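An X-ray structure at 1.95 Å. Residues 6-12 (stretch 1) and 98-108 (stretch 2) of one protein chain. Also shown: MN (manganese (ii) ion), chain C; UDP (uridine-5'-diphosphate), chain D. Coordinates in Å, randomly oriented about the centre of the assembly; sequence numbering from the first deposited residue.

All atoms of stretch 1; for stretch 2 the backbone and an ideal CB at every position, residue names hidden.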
# COMPACT_ATOMS: atom_id res chain seq x y z
N ARG A 6 -0.92 -25.75 -7.64
CA ARG A 6 -0.60 -25.13 -8.92
C ARG A 6 0.41 -23.99 -8.71
O ARG A 6 0.16 -23.06 -7.96
CB ARG A 6 -1.86 -24.60 -9.62
CG ARG A 6 -2.80 -25.69 -10.15
CD ARG A 6 -3.71 -26.28 -9.06
NE ARG A 6 -4.60 -25.27 -8.49
CZ ARG A 6 -5.77 -24.92 -9.01
NH1 ARG A 6 -6.52 -24.00 -8.43
NH2 ARG A 6 -6.20 -25.49 -10.14
N ALA A 7 1.56 -24.08 -9.38
CA ALA A 7 2.65 -23.12 -9.18
C ALA A 7 2.47 -21.82 -9.98
O ALA A 7 2.26 -21.84 -11.20
CB ALA A 7 3.99 -23.76 -9.51
N VAL A 8 2.58 -20.69 -9.28
CA VAL A 8 2.40 -19.36 -9.87
C VAL A 8 3.50 -18.43 -9.37
O VAL A 8 3.85 -18.48 -8.18
CB VAL A 8 1.03 -18.77 -9.48
CG1 VAL A 8 0.86 -17.36 -10.06
CG2 VAL A 8 -0.10 -19.67 -9.95
N VAL A 9 4.05 -17.60 -10.24
CA VAL A 9 5.12 -16.70 -9.82
C VAL A 9 4.84 -15.23 -10.17
O VAL A 9 4.45 -14.92 -11.30
CB VAL A 9 6.52 -17.16 -10.33
CG1 VAL A 9 6.52 -17.34 -11.84
CG2 VAL A 9 7.60 -16.19 -9.91
N PHE A 10 4.99 -14.36 -9.18
CA PHE A 10 4.93 -12.91 -9.40
C PHE A 10 6.32 -12.34 -9.14
O PHE A 10 7.18 -13.01 -8.55
CB PHE A 10 3.95 -12.23 -8.44
CG PHE A 10 2.51 -12.60 -8.64
CD1 PHE A 10 1.98 -13.73 -8.05
CD2 PHE A 10 1.67 -11.78 -9.40
CE1 PHE A 10 0.64 -14.07 -8.23
CE2 PHE A 10 0.33 -12.11 -9.58
CZ PHE A 10 -0.18 -13.26 -8.99
N ALA A 11 6.54 -11.10 -9.57
CA ALA A 11 7.81 -10.41 -9.34
C ALA A 11 7.55 -8.93 -9.12
O ALA A 11 6.93 -8.27 -9.96
CB ALA A 11 8.74 -10.61 -10.53
N GLY A 12 8.02 -8.38 -8.00
CA GLY A 12 7.79 -6.98 -7.73
C GLY A 12 8.45 -6.48 -6.47
O GLY A 12 8.78 -7.26 -5.57
N UNK A 98 10.70 -24.95 -8.32
CA UNK A 98 11.11 -26.35 -8.36
C UNK A 98 10.19 -27.18 -9.25
O UNK A 98 10.51 -28.32 -9.61
CB UNK A 98 11.13 -26.93 -6.95
N UNK A 99 9.04 -26.61 -9.61
CA UNK A 99 8.09 -27.31 -10.47
C UNK A 99 8.52 -27.26 -11.93
O UNK A 99 9.19 -26.32 -12.36
CB UNK A 99 6.69 -26.71 -10.32
N UNK A 100 8.13 -28.28 -12.70
CA UNK A 100 8.51 -28.34 -14.11
C UNK A 100 7.71 -27.33 -14.94
O UNK A 100 8.17 -26.88 -15.99
CB UNK A 100 8.30 -29.75 -14.66
N UNK A 101 6.52 -26.97 -14.46
CA UNK A 101 5.70 -25.94 -15.12
C UNK A 101 5.21 -24.90 -14.12
O UNK A 101 4.85 -25.23 -12.98
CB UNK A 101 4.50 -26.58 -15.83
N UNK A 102 5.19 -23.64 -14.54
CA UNK A 102 4.77 -22.54 -13.67
C UNK A 102 4.15 -21.40 -14.49
O UNK A 102 4.53 -21.17 -15.64
CB UNK A 102 5.96 -22.02 -12.86
N UNK A 103 3.17 -20.72 -13.91
CA UNK A 103 2.55 -19.56 -14.56
C UNK A 103 3.10 -18.26 -13.99
O UNK A 103 2.86 -17.94 -12.82
CB UNK A 103 1.03 -19.60 -14.40
N UNK A 104 3.85 -17.51 -14.80
CA UNK A 104 4.27 -16.17 -14.39
C UNK A 104 3.16 -15.14 -14.65
O UNK A 104 2.49 -15.19 -15.68
CB UNK A 104 5.55 -15.77 -15.13
N UNK A 105 2.99 -14.22 -13.72
CA UNK A 105 2.03 -13.13 -13.92
C UNK A 105 2.62 -11.78 -13.56
O UNK A 105 3.28 -11.63 -12.53
CB UNK A 105 0.77 -13.38 -13.09
N UNK A 106 2.38 -10.78 -14.41
CA UNK A 106 2.63 -9.39 -14.05
C UNK A 106 1.74 -9.06 -12.85
O UNK A 106 0.83 -9.82 -12.51
CB UNK A 106 2.36 -8.45 -15.22
N UNK A 107 1.98 -7.92 -12.20
CA UNK A 107 1.17 -7.55 -11.05
C UNK A 107 0.27 -6.35 -11.32
O UNK A 107 -0.45 -5.89 -10.43
CB UNK A 107 2.08 -7.25 -9.85
N UNK A 108 0.32 -5.84 -12.55
CA UNK A 108 -0.63 -4.82 -12.99
C UNK A 108 -1.79 -5.52 -13.69
O UNK A 108 -2.24 -5.10 -14.76
CB UNK A 108 0.04 -3.80 -13.91
MN MN C . 2.05 -5.53 -16.88
N1 UDP D . 7.20 -3.66 -11.47
C2 UDP D . 7.47 -3.43 -10.14
N3 UDP D . 7.56 -2.14 -9.65
C4 UDP D . 7.38 -1.07 -10.50
C5 UDP D . 7.11 -1.30 -11.84
C6 UDP D . 7.13 -2.60 -12.34
O2 UDP D . 7.63 -4.38 -9.38
O4 UDP D . 7.46 0.09 -10.05
C1' UDP D . 7.11 -5.05 -11.96
C2' UDP D . 5.67 -5.53 -11.87
O2' UDP D . 5.62 -6.90 -11.56
C3' UDP D . 5.13 -5.31 -13.26
C4' UDP D . 6.37 -5.56 -14.12
O4' UDP D . 7.47 -5.12 -13.33
O3' UDP D . 4.09 -6.22 -13.55
C5' UDP D . 6.33 -4.81 -15.45
O5' UDP D . 5.70 -3.57 -15.25
PA UDP D . 4.38 -3.23 -16.10
O1A UDP D . 3.38 -4.27 -15.77
O2A UDP D . 3.89 -1.87 -15.78
O3A UDP D . 4.83 -3.32 -17.65
PB UDP D . 3.79 -3.55 -18.87
O1B UDP D . 4.52 -3.92 -20.10
O2B UDP D . 3.08 -2.28 -19.11
O3B UDP D . 2.83 -4.61 -18.51

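Position 98 has nothing of stretch 1 within 5.5 Å of its ideal CB, so almost any side chain would suit. It is Thr-98, which makes no contact here.

Position 99 points its CB toward stretch 1, 4.1 Å from the CB of Ala-7. Small, apolar or long flexible side chains would fit. It is Glu-99. Its OE1 comes within 3.9 Å of Ala-7 CB, and its carboxylate is hydrogen-bonded elsewhere in the structure.

Position 100 is out of reach. It is Asp-100.

Position 101 points sideways, with no stretch 1 atom near its CB, so many side chains would do. It is Lys-101, whose chain leads away. Its O receives a hydrogen bond from water 1 (2.9 Å to the water O), which accepts one from Ala-7 N (3.3 Å).

Position 102 has extended backbone angles. Its CB lies 4.8 Å from Val-9 CG1, with Ala-7 also close. A modest apolar side chain would suit. It is Val-102. Its CG2 packs on Ala-7 CB (3.9 Å) and Val-9 CG1 (3.8 Å).

Position 103 pairs with Val-8 in a parallel bridge. Its N donates to Ala-7 O (3.1 Å) and its O accepts from Val-9 N (2.9 Å). Its ideal CB shares a face with Val-8, 4.6 Å from Val-8 CG2, so an apolar side chain fits. It is Leu-103. Its side chain stays on that face, and its closest atom to stretch 1 is CB, 4.1 Å from Ala-7 O. The backbone bonds do most of the joining here.

Position 104 pairs with Val-9 and shares its face. The CB is 3.8 Å from Val-9 CG1, and Ala-11, further along, leaves room for a large side chain, aliphatic or aromatic. It is Tyr-104. Ala-11 CB meets the ring edge, 4.2 Å from CE1. The OH donates a hydrogen bond to the side chain at position 106.

Position 105 has its CB 3.8 Å from Phe-10 CE2, which favours an apolar side chain. It is Leu-105. Its CD1 touches Phe-10 CZ (3.7 Å) and Val-8 CG1 (4.0 Å). Its N donates to Val-9 O (2.9 Å).

Position 106 points away from stretch 1, near the manganese. Asp, Glu or His would suit. It is Asp-106, with OD2 2.1 Å from MN. Asp-106 OD1 accepts from Tyr-104 OH (2.7 Å).

Position 107 points sideways, near Phe-10 and the UDP ribose. A small polar residue would suit. It is Ser-107. Its OG donates to UDP O2' (3.0 Å), which itself donates to Ala-11 O (2.5 Å, very short).

Position 108 is near the metal, so an acidic residue suits. It is Asp-108, binding MN through OD1 (2.1 Å) and OD2 (2.2 Å).

Stretch 2, residues 98-108: TEDKVLYLDSD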
# COMPACT_ATOMS: atom_id res chain seq x y z
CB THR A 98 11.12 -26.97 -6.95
OG1 THR A 98 9.78 -27.02 -6.43
CG2 THR A 98 11.99 -26.15 -6.01
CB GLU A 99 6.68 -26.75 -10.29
CG GLU A 99 6.02 -27.10 -8.95
CD GLU A 99 6.56 -26.29 -7.78
OE1 GLU A 99 7.23 -25.26 -8.01
OE2 GLU A 99 6.29 -26.68 -6.63
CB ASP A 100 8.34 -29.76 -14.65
CG ASP A 100 9.22 -30.77 -13.94
OD1 ASP A 100 10.29 -30.38 -13.41
OD2 ASP A 100 8.84 -31.97 -13.90
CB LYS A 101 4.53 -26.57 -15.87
CG LYS A 101 3.61 -25.55 -16.55
CD LYS A 101 2.66 -26.20 -17.56
CE LYS A 101 1.75 -27.23 -16.92
NZ LYS A 101 0.64 -27.63 -17.85
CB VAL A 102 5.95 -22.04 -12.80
CG1 VAL A 102 7.09 -21.53 -13.66
CG2 VAL A 102 5.49 -20.97 -11.81
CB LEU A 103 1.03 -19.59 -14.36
CG LEU A 103 0.27 -18.37 -14.89
CD1 LEU A 103 0.39 -18.29 -16.41
CD2 LEU A 103 -1.19 -18.42 -14.46
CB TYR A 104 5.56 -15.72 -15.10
CG TYR A 104 5.78 -14.24 -14.94
CD1 TYR A 104 6.34 -13.73 -13.77
CD2 TYR A 104 5.39 -13.34 -15.92
CE1 TYR A 104 6.52 -12.37 -13.59
CE2 TYR A 104 5.56 -11.97 -15.75
CZ TYR A 104 6.13 -11.50 -14.58
OH TYR A 104 6.30 -10.14 -14.42
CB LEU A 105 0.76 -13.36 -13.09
CG LEU A 105 -0.07 -14.61 -13.33
CD1 LEU A 105 -1.15 -14.76 -12.27
CD2 LEU A 105 -0.69 -14.60 -14.71
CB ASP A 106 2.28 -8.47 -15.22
CG ASP A 106 3.49 -8.07 -16.06
OD1 ASP A 106 4.56 -8.71 -15.92
OD2 ASP A 106 3.35 -7.13 -16.87
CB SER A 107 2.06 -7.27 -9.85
OG SER A 107 3.02 -6.29 -10.19
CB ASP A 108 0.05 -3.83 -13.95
CG ASP A 108 0.62 -4.51 -15.18
OD1 ASP A 108 0.95 -5.71 -15.10
OD2 ASP A 108 0.76 -3.83 -16.22
O HOH W 1 2.26 -26.09 -11.86
O HOH W 2 4.64 -9.87 -11.27
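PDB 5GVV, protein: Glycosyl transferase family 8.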